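Local coordinates for protein glucose-6-phosphate dehydrogenase (Trypanosoma cruzi, PDB 5AQ1) that catalyses the NADP+-dependent oxidation of glucose 6-phosphate to 6-phosphogluconolactone, the entry step of the oxidative pentose phosphate pathway, at residues P26-S30 and R31-I35; L148-P151 and P152-V156; R160-S163 and K164-Q168; D268-Q271 and N272-Q276; R287-A291 and E292-D296. One frame throughout, in Å; residues are numbered along the deposited sequence.

Interaction 1 (P26-S30 and R31-I35); sequences PELRS and RALTI
Leu-28 and Leu-33 meet through one methyl each, Leu-28 CD1 lying 4.2 Å from Leu-33 CD2, and this is the apolar part of a local contact across the bend that leads into the first strand. The two residues reach the meeting point differently. Leu-28 sets out away from 31-35, and its isobutyl group returns to the contact; Leu-33 points toward 26-30 from the outset, with CG opposite the backbone N (chi1 179°). The apolar touch is thus made by the branch ends alone.

Behind this pair is a turn in which Glu-27 O receives two donors from Ser-30. The hydroxyl is the shorter, with Ser-30 OG 2.9 Å from Glu-27 O, and it arrives from well off the carbonyl axis, the C=O...OG angle being 112°. The backbone bond is weak, Ser-30 N lying 3.4 Å from Glu-27 O. Residues 27-30 have helical backbone angles but lack a regular helical bond pattern, whereas Arg-31 is extended.

The chain then enters strand 33-38, which runs third in the six-stranded parallel sheet of the Rossmann-type coenzyme-binding domain, flanked by strands 67-72 and 143-148. Backbone bonds of Leu-33 with Asn-67 and of Thr-34 with Asn-143 and Leu-145 fix its position between those neighbours. Leu-33 also packs against Pro-63 and Val-66. The Arg-31 chain, bent at its third torsion, leads its guanidinium away from 26-30, and NE makes a weak hydrogen bond to Lys-140 O.

Interaction 2 (L148-P151 and P152-V156); sequences LALP and PSVFV. With NDP (NADPH dihydro-nicotinamide-adenine-dinucleotide phosphate), chain G.
Leu-148 and Phe-155 cross at about a right angle, with the leucine branch CD2 coming obliquely to the ring, 3.8 Å from Phe-155 CE1. The phenyl group gets there because its CG stands opposite the backbone N (chi1 178°). A second perpendicular pair lies inside the first along the chain: Leu-150 and Val-154 meet at 3.8 Å between Leu-150 CB and Val-154 CG2. Val-154 divides its two branches between different partners. CG2 faces Leu-150 and the ring of Pro-151, while CG1 is directed to the coenzyme, 3.5 Å from C2A of the adenine.

Pro-151 also lies against NADPH, its ring carbon CG approaching the five-membered side of the adenine with N7A at 3.6 Å. The neighbouring carbon Pro-151 CD is 3.5 Å from O4B of the adenosine ribose. Across the bend Val-154 N makes a weak bond to Pro-151 O at 3.4 Å, with an N-H...O angle of 147°, and Phe-155 N bonds Pro-152 O.

This is the loop between strand 143-148 and helix 155-165 of the Rossmann-type domain, and it lies along the C-terminal edge of the parallel sheet, where such folds bind dinucleotides. Tyr-115, which packs on Leu-150, also hydrogen-bonds the coenzyme.

The chemistry is divided along the ligand. Hydroxyl O3D of the nicotinamide ribose donates to Leu-150 O at 2.6 Å, a hydrogen bond to a backbone atom, whereas Pro-151 and Val-154 offer the adenosine half carbon surfaces, so from this loop the adenine receives carbon contacts.

Interaction 3 (R160-S163 and K164-Q168); sequences RGLS and KGAMQ
Three successive main-chain bonds of the i to i+4 kind join Arg-160 to Lys-164, Gly-161 to Gly-165 and Leu-162 to Ala-166, the last with Ala-166 N 3.0 Å from Leu-162 O and an N-H...O angle of 143°, so i to i+4 pairing continues through Ala-166.

On the inward side of that turn, Leu-162 sends its branch CD2 to the methyl of Ala-166, 4.0 Å from CB. Met-167, already in the extended chain that follows, doubles back over the carbonyls of Leu-162 and Ser-163. Its CG lies 3.3 Å from Ser-163 O and 3.4 Å from Leu-162 O, while the bends at its second and third torsions (chi2 -69°) keep SD beside Leu-162 O and Ser-163 CA rather than letting it run straight out. The Lys-164 chain leads away from 160-163, with CB still lying 3.2 Å from Arg-160 O. Ser-163 OG has its polar partner elsewhere, at Leu-200 O.

Helix 155-165 is the crossover helix of a beta-alpha-beta unit with strands 143-148 and 175-179. Leu-162 packs on Phe-146 and Leu-177 of those strands and on Phe-121 of helix 118-134.

Chemically, Leu-162 O combines a proper N-H donor with a methylene neighbour, whereas across this contact Ser-163 O meets the methionine CG. The turn is thus closed by main-chain bonds and covered by carbon, with the serine hydroxyl satisfied from a separate loop.

Interaction 4 (D268-Q271 and N272-Q276); sequences DVIQ and NHLTQ. With BG6 (6-O-phosphono-beta-D-glucopyranose), chain F.
Ile-270 O is gripped twice by Thr-275: its hydroxyl OG1 donates at 2.6 Å, and Thr-275 N adds a weak bond to the same oxygen. OG1 also hydrogen-bonds Tyr-470 OH. One residue earlier, Leu-274 N donates to Val-269 O at 3.1 Å. Both backbone bonds span five residues instead of four, which identifies a pi-type widening in helix 264-282, with a kink at Asn-272, whose N has no bond to the preceding turn.

The Asn-272 side chain braces the kink. With CG between its backbone N and carbonyl carbon (chi1 40°), OD1 accepts from His-273 N at 2.7 Å and lies 3.2 Å above one face of the imidazole, toward its rim. ND2 turns the other way to Gln-271 OE1, the two amide planes standing 78° apart.

The widened turn presents two residues to glucose 6-phosphate. Asp-268 OD1 accepts from sugar O2 at 2.6 Å. His-273 meets O1, the hydroxyl on the carbon this enzyme oxidises, at the ring edge, NE2 to O1 being 2.8 Å. Asp-210 holds ND1 on the other side of the imidazole, and Tyr-212 stacks on the ring.

Interaction 5 (R287-A291 and E292-D296); sequences RSLSA and EDIRD
From Ser-290, the N-cap residue, the chain passes directly into helix 291-302, with Ile-294 N bonded to Ser-290 O at 3.2 Å and Arg-295 N to Ala-291 O at 2.9 Å, the latter N-H...O angle being 166°.

Asp-293 turns its carboxylate back to the loop. OD2 accepts from Ser-288 OG at 2.5 Å, through the lone pair pointing away from OD1. The same hydroxyl receives Ser-290 N at 3.1 Å, so Ser-288 OG both donates and accepts, and its acceptor role makes an ST turn. A water molecule bridges the segments, accepting from Arg-287 N and lying 2.7 Å from Asp-293 O.

Carbon contact comes from Ile-294, whose CD1 lies 4.4 Å from Leu-289 CD2, beside the first turn. On another side of the helix, Arg-295 NH1 forms a salt bridge with Glu-292 OE2 at 2.8 Å, approaching the lone pair on the side of OE1. The Glu-292 chain, bent at its second torsion, and the Arg-295 chain, bent at its third, meet there, and Arg-459 adds a second cation at OE2. Arg-287 directs its charge outward, pairing with Glu-297 of the second subunit, while Asp-296 meets Arg-287 of that subunit.

Leu-289 and Ile-294, just before the cap and in the first turn, form the hydrophobic staple characteristic of a helix N-terminus, here combined with a serine N-cap and the preceding ST turn.

Along the chain the five contacts follow in series. Interactions 1, 2 and 3 belong to the Rossmann-type half: interaction 1 enters strand 33-38, and interactions 2 and 3 occupy the start and end of helix 155-165. The last two have centres about 15 Å apart and touch, Leu-148 CD1 lying 4.1 Å from Leu-162 CD1. Interactions 4 and 5 lie in the C-terminal domain on the consecutive helices 264-282 and 291-302, their centres about 21 Å apart. Interaction 2 receives NADPH and interaction 4 the sugar phosphate, with centres about 20 Å apart, consistent with coenzyme and substrate being brought together between the two domains; interaction 5 reaches the subunit interface.

Interaction 1 (P26-S30 and R31-I35)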
# COMPACT_ATOMS: atom_id res chain seq x y z
N PRO B 26 -6.15 -35.44 -26.61
CA PRO B 26 -7.11 -36.42 -26.12
C PRO B 26 -8.24 -36.71 -27.13
O PRO B 26 -8.33 -37.84 -27.58
CB PRO B 26 -7.59 -35.80 -24.80
CG PRO B 26 -6.40 -35.02 -24.31
CD PRO B 26 -5.50 -34.73 -25.49
N GLU B 27 -9.06 -35.72 -27.51
CA GLU B 27 -10.04 -35.90 -28.60
C GLU B 27 -9.43 -35.54 -29.96
O GLU B 27 -10.01 -35.83 -31.01
CB GLU B 27 -11.29 -35.07 -28.34
CG GLU B 27 -12.05 -35.48 -27.08
CD GLU B 27 -13.38 -34.78 -26.94
OE1 GLU B 27 -13.51 -33.63 -27.41
OE2 GLU B 27 -14.31 -35.38 -26.35
N LEU B 28 -8.27 -34.89 -29.92
CA LEU B 28 -7.44 -34.65 -31.10
C LEU B 28 -6.98 -35.95 -31.78
O LEU B 28 -6.73 -35.98 -32.98
CB LEU B 28 -6.21 -33.83 -30.67
CG LEU B 28 -5.35 -33.17 -31.74
CD1 LEU B 28 -6.09 -32.02 -32.40
CD2 LEU B 28 -4.05 -32.68 -31.12
N ARG B 29 -6.85 -37.02 -30.99
CA ARG B 29 -6.43 -38.34 -31.49
C ARG B 29 -7.58 -39.14 -32.12
O ARG B 29 -7.35 -39.93 -33.03
CB ARG B 29 -5.79 -39.15 -30.35
CG ARG B 29 -5.31 -40.54 -30.75
CD ARG B 29 -4.58 -41.25 -29.62
NE ARG B 29 -3.29 -40.62 -29.30
CZ ARG B 29 -3.05 -39.84 -28.25
NH1 ARG B 29 -3.99 -39.55 -27.36
NH2 ARG B 29 -1.83 -39.33 -28.08
N SER B 30 -8.81 -38.93 -31.64
CA SER B 30 -9.98 -39.72 -32.08
C SER B 30 -10.56 -39.29 -33.44
O SER B 30 -11.48 -39.93 -33.95
CB SER B 30 -11.08 -39.66 -31.01
OG SER B 30 -11.49 -38.33 -30.76
N ARG B 31 -10.03 -38.21 -34.00
CA ARG B 31 -10.47 -37.70 -35.30
C ARG B 31 -9.25 -37.32 -36.14
O ARG B 31 -8.21 -36.93 -35.60
CB ARG B 31 -11.37 -36.48 -35.09
CG ARG B 31 -11.69 -35.68 -36.33
CD ARG B 31 -12.89 -34.78 -36.09
NE ARG B 31 -14.15 -35.50 -36.19
CZ ARG B 31 -15.34 -35.01 -35.85
NH1 ARG B 31 -15.45 -33.77 -35.38
NH2 ARG B 31 -16.43 -35.75 -35.99
N ALA B 32 -9.37 -37.44 -37.46
CA ALA B 32 -8.27 -37.15 -38.38
C ALA B 32 -7.77 -35.72 -38.19
O ALA B 32 -8.55 -34.82 -37.89
CB ALA B 32 -8.71 -37.37 -39.82
N LEU B 33 -6.47 -35.53 -38.38
CA LEU B 33 -5.84 -34.21 -38.29
C LEU B 33 -5.00 -33.95 -39.54
O LEU B 33 -4.09 -34.71 -39.85
CB LEU B 33 -4.95 -34.12 -37.05
CG LEU B 33 -4.19 -32.80 -36.85
CD1 LEU B 33 -5.14 -31.61 -36.83
CD2 LEU B 33 -3.39 -32.84 -35.56
N THR B 34 -5.32 -32.87 -40.24
CA THR B 34 -4.56 -32.45 -41.41
C THR B 34 -4.03 -31.03 -41.20
O THR B 34 -4.81 -30.11 -40.96
CB THR B 34 -5.43 -32.50 -42.69
OG1 THR B 34 -6.06 -33.78 -42.80
CG2 THR B 34 -4.57 -32.27 -43.93
N ILE B 35 -2.71 -30.88 -41.27
CA ILE B 35 -2.05 -29.59 -41.15
C ILE B 35 -1.52 -29.17 -42.53
O ILE B 35 -0.58 -29.78 -43.04
CB ILE B 35 -0.89 -29.65 -40.14
CG1 ILE B 35 -1.42 -30.05 -38.76
CG2 ILE B 35 -0.17 -28.30 -40.06
CD1 ILE B 35 -0.35 -30.33 -37.73

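Interaction 2 (L148-P151 and P152-V156)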
# COMPACT_ATOMS: atom_id res chain seq x y z
N LEU B 148 -0.81 -20.27 -43.00
CA LEU B 148 -0.55 -19.38 -44.12
C LEU B 148 0.83 -18.74 -44.01
O LEU B 148 0.97 -17.63 -43.49
CB LEU B 148 -1.64 -18.30 -44.22
CG LEU B 148 -2.91 -18.72 -44.96
CD1 LEU B 148 -3.58 -19.91 -44.29
CD2 LEU B 148 -3.88 -17.56 -45.04
N ALA B 149 1.84 -19.46 -44.49
CA ALA B 149 3.22 -18.96 -44.52
C ALA B 149 3.49 -18.27 -45.86
O ALA B 149 4.36 -18.70 -46.62
CB ALA B 149 4.20 -20.11 -44.30
N LEU B 150 2.74 -17.21 -46.12
CA LEU B 150 2.70 -16.55 -47.43
C LEU B 150 2.92 -15.04 -47.29
O LEU B 150 2.74 -14.50 -46.20
CB LEU B 150 1.34 -16.78 -48.07
CG LEU B 150 0.93 -18.24 -48.33
CD1 LEU B 150 -0.57 -18.33 -48.55
CD2 LEU B 150 1.68 -18.81 -49.51
N PRO B 151 3.29 -14.35 -48.39
CA PRO B 151 3.38 -12.88 -48.34
C PRO B 151 2.01 -12.21 -48.19
O PRO B 151 1.00 -12.81 -48.56
CB PRO B 151 3.99 -12.51 -49.71
CG PRO B 151 4.45 -13.79 -50.33
CD PRO B 151 3.66 -14.90 -49.71
N PRO B 152 1.98 -10.97 -47.67
CA PRO B 152 0.71 -10.24 -47.50
C PRO B 152 -0.06 -9.96 -48.80
O PRO B 152 -1.28 -9.83 -48.76
CB PRO B 152 1.14 -8.92 -46.84
CG PRO B 152 2.62 -8.83 -46.99
CD PRO B 152 3.12 -10.24 -47.08
N SER B 153 0.65 -9.88 -49.93
CA SER B 153 0.01 -9.61 -51.22
C SER B 153 -1.06 -10.64 -51.61
O SER B 153 -2.08 -10.29 -52.19
CB SER B 153 1.06 -9.51 -52.33
OG SER B 153 1.85 -10.69 -52.39
N VAL B 154 -0.83 -11.92 -51.28
CA VAL B 154 -1.77 -12.99 -51.65
C VAL B 154 -2.75 -13.38 -50.53
O VAL B 154 -3.61 -14.23 -50.74
CB VAL B 154 -1.03 -14.26 -52.12
CG1 VAL B 154 0.01 -13.92 -53.18
CG2 VAL B 154 -0.38 -15.00 -50.95
N PHE B 155 -2.62 -12.76 -49.36
CA PHE B 155 -3.34 -13.19 -48.16
C PHE B 155 -4.86 -13.32 -48.33
O PHE B 155 -5.43 -14.38 -48.05
CB PHE B 155 -3.05 -12.24 -47.00
CG PHE B 155 -3.79 -12.57 -45.74
CD1 PHE B 155 -3.44 -13.68 -44.99
CD2 PHE B 155 -4.86 -11.78 -45.31
CE1 PHE B 155 -4.13 -14.00 -43.84
CE2 PHE B 155 -5.55 -12.09 -44.15
CZ PHE B 155 -5.19 -13.20 -43.41
N VAL B 156 -5.50 -12.25 -48.77
CA VAL B 156 -6.97 -12.20 -48.83
C VAL B 156 -7.52 -13.20 -49.85
O VAL B 156 -8.51 -13.87 -49.58
CB VAL B 156 -7.49 -10.78 -49.14
CG1 VAL B 156 -9.00 -10.77 -49.27
CG2 VAL B 156 -7.05 -9.79 -48.06
PA NDP G . 8.75 -15.83 -48.68
O1A NDP G . 9.16 -14.56 -49.39
O2A NDP G . 9.78 -16.91 -48.42
O5B NDP G . 7.50 -16.43 -49.48
C5B NDP G . 6.87 -17.63 -49.03
C4B NDP G . 6.41 -18.46 -50.22
O4B NDP G . 5.30 -17.80 -50.82
C3B NDP G . 7.46 -18.66 -51.31
O3B NDP G . 8.18 -19.89 -51.19
C2B NDP G . 6.64 -18.64 -52.58
O2B NDP G . 6.24 -19.96 -52.92
C1B NDP G . 5.42 -17.81 -52.25
N9A NDP G . 5.57 -16.44 -52.80
C8A NDP G . 6.62 -15.60 -52.64
N7A NDP G . 6.41 -14.43 -53.30
C5A NDP G . 5.21 -14.52 -53.90
C6A NDP G . 4.37 -13.65 -54.75
N6A NDP G . 4.80 -12.41 -55.10
N1A NDP G . 3.16 -14.12 -55.16
C2A NDP G . 2.72 -15.35 -54.82
N3A NDP G . 3.44 -16.19 -54.04
C4A NDP G . 4.66 -15.84 -53.57
O3 NDP G . 8.00 -15.45 -47.30
PN NDP G . 8.53 -15.92 -45.85
O1N NDP G . 8.52 -17.42 -45.74
O2N NDP G . 9.81 -15.16 -45.55
O5D NDP G . 7.37 -15.35 -44.90
C5D NDP G . 6.04 -15.86 -44.95
C4D NDP G . 5.13 -14.98 -44.08
O4D NDP G . 5.59 -15.00 -42.73
C3D NDP G . 5.16 -13.54 -44.54
O3D NDP G . 3.84 -12.97 -44.47
C2D NDP G . 6.09 -12.84 -43.57
O2D NDP G . 5.77 -11.45 -43.42
C1D NDP G . 5.91 -13.67 -42.29
N1N NDP G . 7.10 -13.61 -41.44
C2N NDP G . 8.17 -14.38 -41.70
C3N NDP G . 9.32 -14.34 -40.91
C7N NDP G . 10.50 -15.20 -41.23
O7N NDP G . 11.16 -15.65 -40.31
N7N NDP G . 10.82 -15.48 -42.50
C4N NDP G . 9.40 -13.42 -39.71
C5N NDP G . 8.17 -12.65 -39.53
C6N NDP G . 7.09 -12.78 -40.39
P2B NDP G . 5.82 -20.41 -54.41
O1X NDP G . 6.47 -19.42 -55.34
O2X NDP G . 6.41 -21.80 -54.48
O3X NDP G . 4.31 -20.35 -54.42

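Interaction 3 (R160-S163 and K164-Q168)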
# COMPACT_ATOMS: atom_id res chain seq x y z
N ARG B 160 -10.09 -16.27 -49.14
CA ARG B 160 -11.34 -16.41 -49.89
C ARG B 160 -11.48 -17.80 -50.51
O ARG B 160 -12.55 -18.39 -50.46
CB ARG B 160 -11.47 -15.33 -50.97
CG ARG B 160 -11.89 -13.99 -50.41
CD ARG B 160 -11.98 -12.91 -51.48
NE ARG B 160 -12.21 -11.60 -50.87
CZ ARG B 160 -12.02 -10.43 -51.46
NH1 ARG B 160 -11.57 -10.35 -52.71
NH2 ARG B 160 -12.26 -9.30 -50.79
N GLY B 161 -10.40 -18.30 -51.10
CA GLY B 161 -10.38 -19.63 -51.70
C GLY B 161 -10.62 -20.74 -50.69
O GLY B 161 -11.39 -21.66 -50.94
N LEU B 162 -9.94 -20.64 -49.55
CA LEU B 162 -10.10 -21.62 -48.47
C LEU B 162 -11.52 -21.60 -47.90
O LEU B 162 -12.12 -22.66 -47.72
CB LEU B 162 -9.10 -21.35 -47.33
CG LEU B 162 -7.63 -21.68 -47.60
CD1 LEU B 162 -6.76 -21.16 -46.48
CD2 LEU B 162 -7.44 -23.18 -47.78
N SER B 163 -12.03 -20.41 -47.63
CA SER B 163 -13.38 -20.23 -47.09
C SER B 163 -14.42 -20.80 -48.04
O SER B 163 -15.36 -21.47 -47.61
CB SER B 163 -13.66 -18.75 -46.84
OG SER B 163 -14.91 -18.57 -46.19
N LYS B 164 -14.24 -20.53 -49.33
CA LYS B 164 -15.21 -20.91 -50.34
C LYS B 164 -15.21 -22.42 -50.62
O LYS B 164 -16.28 -23.01 -50.77
CB LYS B 164 -14.93 -20.14 -51.64
CG LYS B 164 -15.98 -20.31 -52.73
CD LYS B 164 -15.47 -19.78 -54.07
CE LYS B 164 -16.42 -20.12 -55.21
NZ LYS B 164 -17.60 -19.21 -55.27
N GLY B 165 -14.03 -23.03 -50.69
CA GLY B 165 -13.92 -24.40 -51.22
C GLY B 165 -13.06 -25.42 -50.49
O GLY B 165 -12.79 -26.49 -51.05
N ALA B 166 -12.63 -25.13 -49.26
CA ALA B 166 -11.81 -26.09 -48.51
C ALA B 166 -12.13 -26.13 -47.01
O ALA B 166 -11.27 -26.45 -46.19
CB ALA B 166 -10.34 -25.80 -48.73
N MET B 167 -13.38 -25.82 -46.65
CA MET B 167 -13.81 -25.86 -45.26
C MET B 167 -14.44 -27.21 -44.94
O MET B 167 -15.20 -27.77 -45.74
CB MET B 167 -14.83 -24.76 -44.97
CG MET B 167 -14.31 -23.35 -45.16
SD MET B 167 -13.09 -22.87 -43.91
CE MET B 167 -14.16 -22.54 -42.51
N GLN B 168 -14.09 -27.74 -43.77
CA GLN B 168 -14.83 -28.85 -43.19
C GLN B 168 -16.13 -28.28 -42.65
O GLN B 168 -16.17 -27.15 -42.17
CB GLN B 168 -14.02 -29.47 -42.04
CG GLN B 168 -14.60 -30.76 -41.48
CD GLN B 168 -14.46 -31.92 -42.45
OE1 GLN B 168 -15.24 -32.06 -43.38
NE2 GLN B 168 -13.45 -32.76 -42.23

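Interaction 4 (D268-Q271 and N272-Q276)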
# COMPACT_ATOMS: atom_id res chain seq x y z
N ASP B 268 8.06 -3.34 -37.55
CA ASP B 268 8.66 -4.68 -37.59
C ASP B 268 8.63 -5.41 -36.25
O ASP B 268 8.30 -6.59 -36.19
CB ASP B 268 10.10 -4.60 -38.11
CG ASP B 268 10.68 -5.97 -38.45
OD1 ASP B 268 9.97 -6.80 -39.06
OD2 ASP B 268 11.86 -6.20 -38.12
N VAL B 269 8.99 -4.71 -35.17
CA VAL B 269 9.07 -5.34 -33.84
C VAL B 269 8.37 -4.60 -32.68
O VAL B 269 7.93 -5.24 -31.74
CB VAL B 269 10.53 -5.62 -33.42
CG1 VAL B 269 11.24 -6.44 -34.49
CG2 VAL B 269 11.29 -4.33 -33.17
N ILE B 270 8.29 -3.27 -32.74
CA ILE B 270 7.72 -2.51 -31.63
C ILE B 270 6.19 -2.62 -31.58
O ILE B 270 5.62 -2.93 -30.54
CB ILE B 270 8.14 -1.02 -31.68
CG1 ILE B 270 9.65 -0.92 -31.47
CG2 ILE B 270 7.39 -0.22 -30.61
CD1 ILE B 270 10.20 0.49 -31.51
N GLN B 271 5.55 -2.40 -32.72
CA GLN B 271 4.08 -2.45 -32.83
C GLN B 271 3.49 -3.80 -32.44
O GLN B 271 2.33 -3.87 -32.01
CB GLN B 271 3.65 -2.07 -34.24
CG GLN B 271 2.14 -2.06 -34.47
CD GLN B 271 1.57 -3.43 -34.83
OE1 GLN B 271 2.29 -4.37 -35.15
NE2 GLN B 271 0.25 -3.53 -34.77
N ASN B 272 4.27 -4.86 -32.59
CA ASN B 272 3.79 -6.21 -32.32
C ASN B 272 4.51 -6.85 -31.13
O ASN B 272 3.93 -6.98 -30.05
CB ASN B 272 3.86 -7.09 -33.58
CG ASN B 272 5.11 -6.85 -34.41
OD1 ASN B 272 6.21 -7.23 -34.01
ND2 ASN B 272 4.94 -6.21 -35.57
N HIS B 273 5.77 -7.24 -31.30
CA HIS B 273 6.46 -8.04 -30.29
C HIS B 273 6.54 -7.33 -28.94
O HIS B 273 6.17 -7.89 -27.91
CB HIS B 273 7.88 -8.39 -30.75
CG HIS B 273 7.94 -9.19 -32.01
ND1 HIS B 273 7.14 -10.30 -32.22
CD2 HIS B 273 8.71 -9.07 -33.11
CE1 HIS B 273 7.41 -10.82 -33.40
NE2 HIS B 273 8.36 -10.09 -33.97
N LEU B 274 7.03 -6.10 -28.95
CA LEU B 274 7.27 -5.36 -27.71
C LEU B 274 5.99 -4.79 -27.10
O LEU B 274 5.90 -4.63 -25.88
CB LEU B 274 8.31 -4.26 -27.93
CG LEU B 274 9.65 -4.69 -28.56
CD1 LEU B 274 10.68 -3.58 -28.41
CD2 LEU B 274 10.19 -5.98 -27.96
N THR B 275 5.01 -4.49 -27.94
CA THR B 275 3.69 -4.06 -27.46
C THR B 275 2.96 -5.23 -26.80
O THR B 275 2.23 -5.04 -25.84
CB THR B 275 2.85 -3.47 -28.60
OG1 THR B 275 3.53 -2.35 -29.17
CG2 THR B 275 1.47 -3.01 -28.09
N GLN B 276 3.14 -6.44 -27.33
CA GLN B 276 2.60 -7.64 -26.69
C GLN B 276 3.18 -7.80 -25.29
O GLN B 276 2.45 -8.03 -24.32
CB GLN B 276 2.91 -8.89 -27.53
CG GLN B 276 1.95 -9.13 -28.67
CD GLN B 276 0.56 -9.49 -28.21
OE1 GLN B 276 0.36 -9.94 -27.07
NE2 GLN B 276 -0.43 -9.31 -29.08
C1 BG6 F . 10.56 -11.00 -36.87
C2 BG6 F . 10.96 -9.65 -37.47
O1 BG6 F . 9.17 -11.00 -36.54
O5 BG6 F . 11.33 -11.25 -35.69
C3 BG6 F . 12.45 -9.64 -37.75
O2 BG6 F . 10.23 -9.39 -38.67
C4 BG6 F . 13.20 -9.95 -36.46
O3 BG6 F . 12.89 -8.38 -38.27
C5 BG6 F . 12.74 -11.30 -35.93
O4 BG6 F . 14.60 -9.95 -36.71
C6 BG6 F . 13.48 -11.67 -34.65
O6 BG6 F . 12.91 -12.84 -34.06
P BG6 F . 13.71 -13.63 -32.91
O1P BG6 F . 14.01 -12.59 -31.86
O2P BG6 F . 12.75 -14.68 -32.43
O3P BG6 F . 14.93 -14.17 -33.63

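Interaction 5 (R287-A291 and E292-D296)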
# COMPACT_ATOMS: atom_id res chain seq x y z
N ARG B 287 -9.89 -12.00 -14.89
CA ARG B 287 -10.99 -12.58 -14.14
C ARG B 287 -10.82 -14.08 -13.96
O ARG B 287 -11.30 -14.65 -12.98
CB ARG B 287 -12.32 -12.28 -14.84
CG ARG B 287 -12.70 -10.81 -14.78
CD ARG B 287 -13.87 -10.48 -15.68
NE ARG B 287 -14.20 -9.06 -15.64
CZ ARG B 287 -15.03 -8.44 -16.47
NH1 ARG B 287 -15.65 -9.11 -17.44
NH2 ARG B 287 -15.25 -7.14 -16.34
N SER B 288 -10.14 -14.71 -14.91
CA SER B 288 -9.77 -16.12 -14.83
C SER B 288 -8.58 -16.34 -15.77
O SER B 288 -8.07 -15.39 -16.35
CB SER B 288 -10.93 -17.01 -15.27
OG SER B 288 -11.03 -17.04 -16.68
N LEU B 289 -8.15 -17.59 -15.92
CA LEU B 289 -7.06 -17.92 -16.84
C LEU B 289 -7.57 -18.41 -18.20
O LEU B 289 -6.77 -18.86 -19.01
CB LEU B 289 -6.13 -18.96 -16.22
CG LEU B 289 -5.34 -18.45 -15.02
CD1 LEU B 289 -4.66 -19.61 -14.31
CD2 LEU B 289 -4.32 -17.39 -15.42
N SER B 290 -8.87 -18.29 -18.45
CA SER B 290 -9.41 -18.60 -19.77
C SER B 290 -8.93 -17.57 -20.78
O SER B 290 -8.65 -16.42 -20.43
CB SER B 290 -10.95 -18.65 -19.74
OG SER B 290 -11.50 -17.35 -19.67
N ALA B 291 -8.83 -17.98 -22.03
CA ALA B 291 -8.19 -17.18 -23.07
C ALA B 291 -8.77 -15.78 -23.23
O ALA B 291 -8.03 -14.80 -23.33
CB ALA B 291 -8.25 -17.92 -24.40
N GLU B 292 -10.10 -15.70 -23.26
CA GLU B 292 -10.77 -14.42 -23.50
C GLU B 292 -10.71 -13.49 -22.30
O GLU B 292 -10.70 -12.27 -22.47
CB GLU B 292 -12.22 -14.64 -23.95
CG GLU B 292 -12.47 -14.40 -25.44
CD GLU B 292 -11.36 -14.95 -26.33
OE1 GLU B 292 -11.29 -16.18 -26.51
OE2 GLU B 292 -10.57 -14.14 -26.86
N ASP B 293 -10.66 -14.04 -21.09
CA ASP B 293 -10.46 -13.21 -19.90
C ASP B 293 -9.08 -12.56 -19.91
O ASP B 293 -8.94 -11.41 -19.50
CB ASP B 293 -10.66 -14.03 -18.61
CG ASP B 293 -12.13 -14.20 -18.25
OD1 ASP B 293 -12.97 -13.43 -18.75
OD2 ASP B 293 -12.45 -15.09 -17.44
N ILE B 294 -8.08 -13.29 -20.38
CA ILE B 294 -6.71 -12.76 -20.48
C ILE B 294 -6.61 -11.73 -21.61
O ILE B 294 -6.07 -10.64 -21.42
CB ILE B 294 -5.68 -13.89 -20.67
CG1 ILE B 294 -5.58 -14.72 -19.39
CG2 ILE B 294 -4.31 -13.31 -21.01
CD1 ILE B 294 -4.86 -16.05 -19.55
N ARG B 295 -7.14 -12.07 -22.78
CA ARG B 295 -7.10 -11.16 -23.92
C ARG B 295 -7.89 -9.88 -23.70
O ARG B 295 -7.50 -8.82 -24.18
CB ARG B 295 -7.62 -11.86 -25.17
CG ARG B 295 -6.57 -12.69 -25.90
CD ARG B 295 -7.25 -13.76 -26.73
NE ARG B 295 -6.87 -13.70 -28.14
CZ ARG B 295 -7.62 -14.15 -29.15
NH1 ARG B 295 -8.82 -14.69 -28.93
NH2 ARG B 295 -7.16 -14.05 -30.39
N ASP B 296 -9.01 -9.98 -22.99
CA ASP B 296 -9.78 -8.80 -22.60
C ASP B 296 -8.91 -7.80 -21.85
O ASP B 296 -8.93 -6.61 -22.15
CB ASP B 296 -10.99 -9.18 -21.73
CG ASP B 296 -12.19 -9.67 -22.54
OD1 ASP B 296 -12.07 -9.88 -23.76
OD2 ASP B 296 -13.26 -9.86 -21.93
O HOH W 1 -10.41 -10.52 -17.40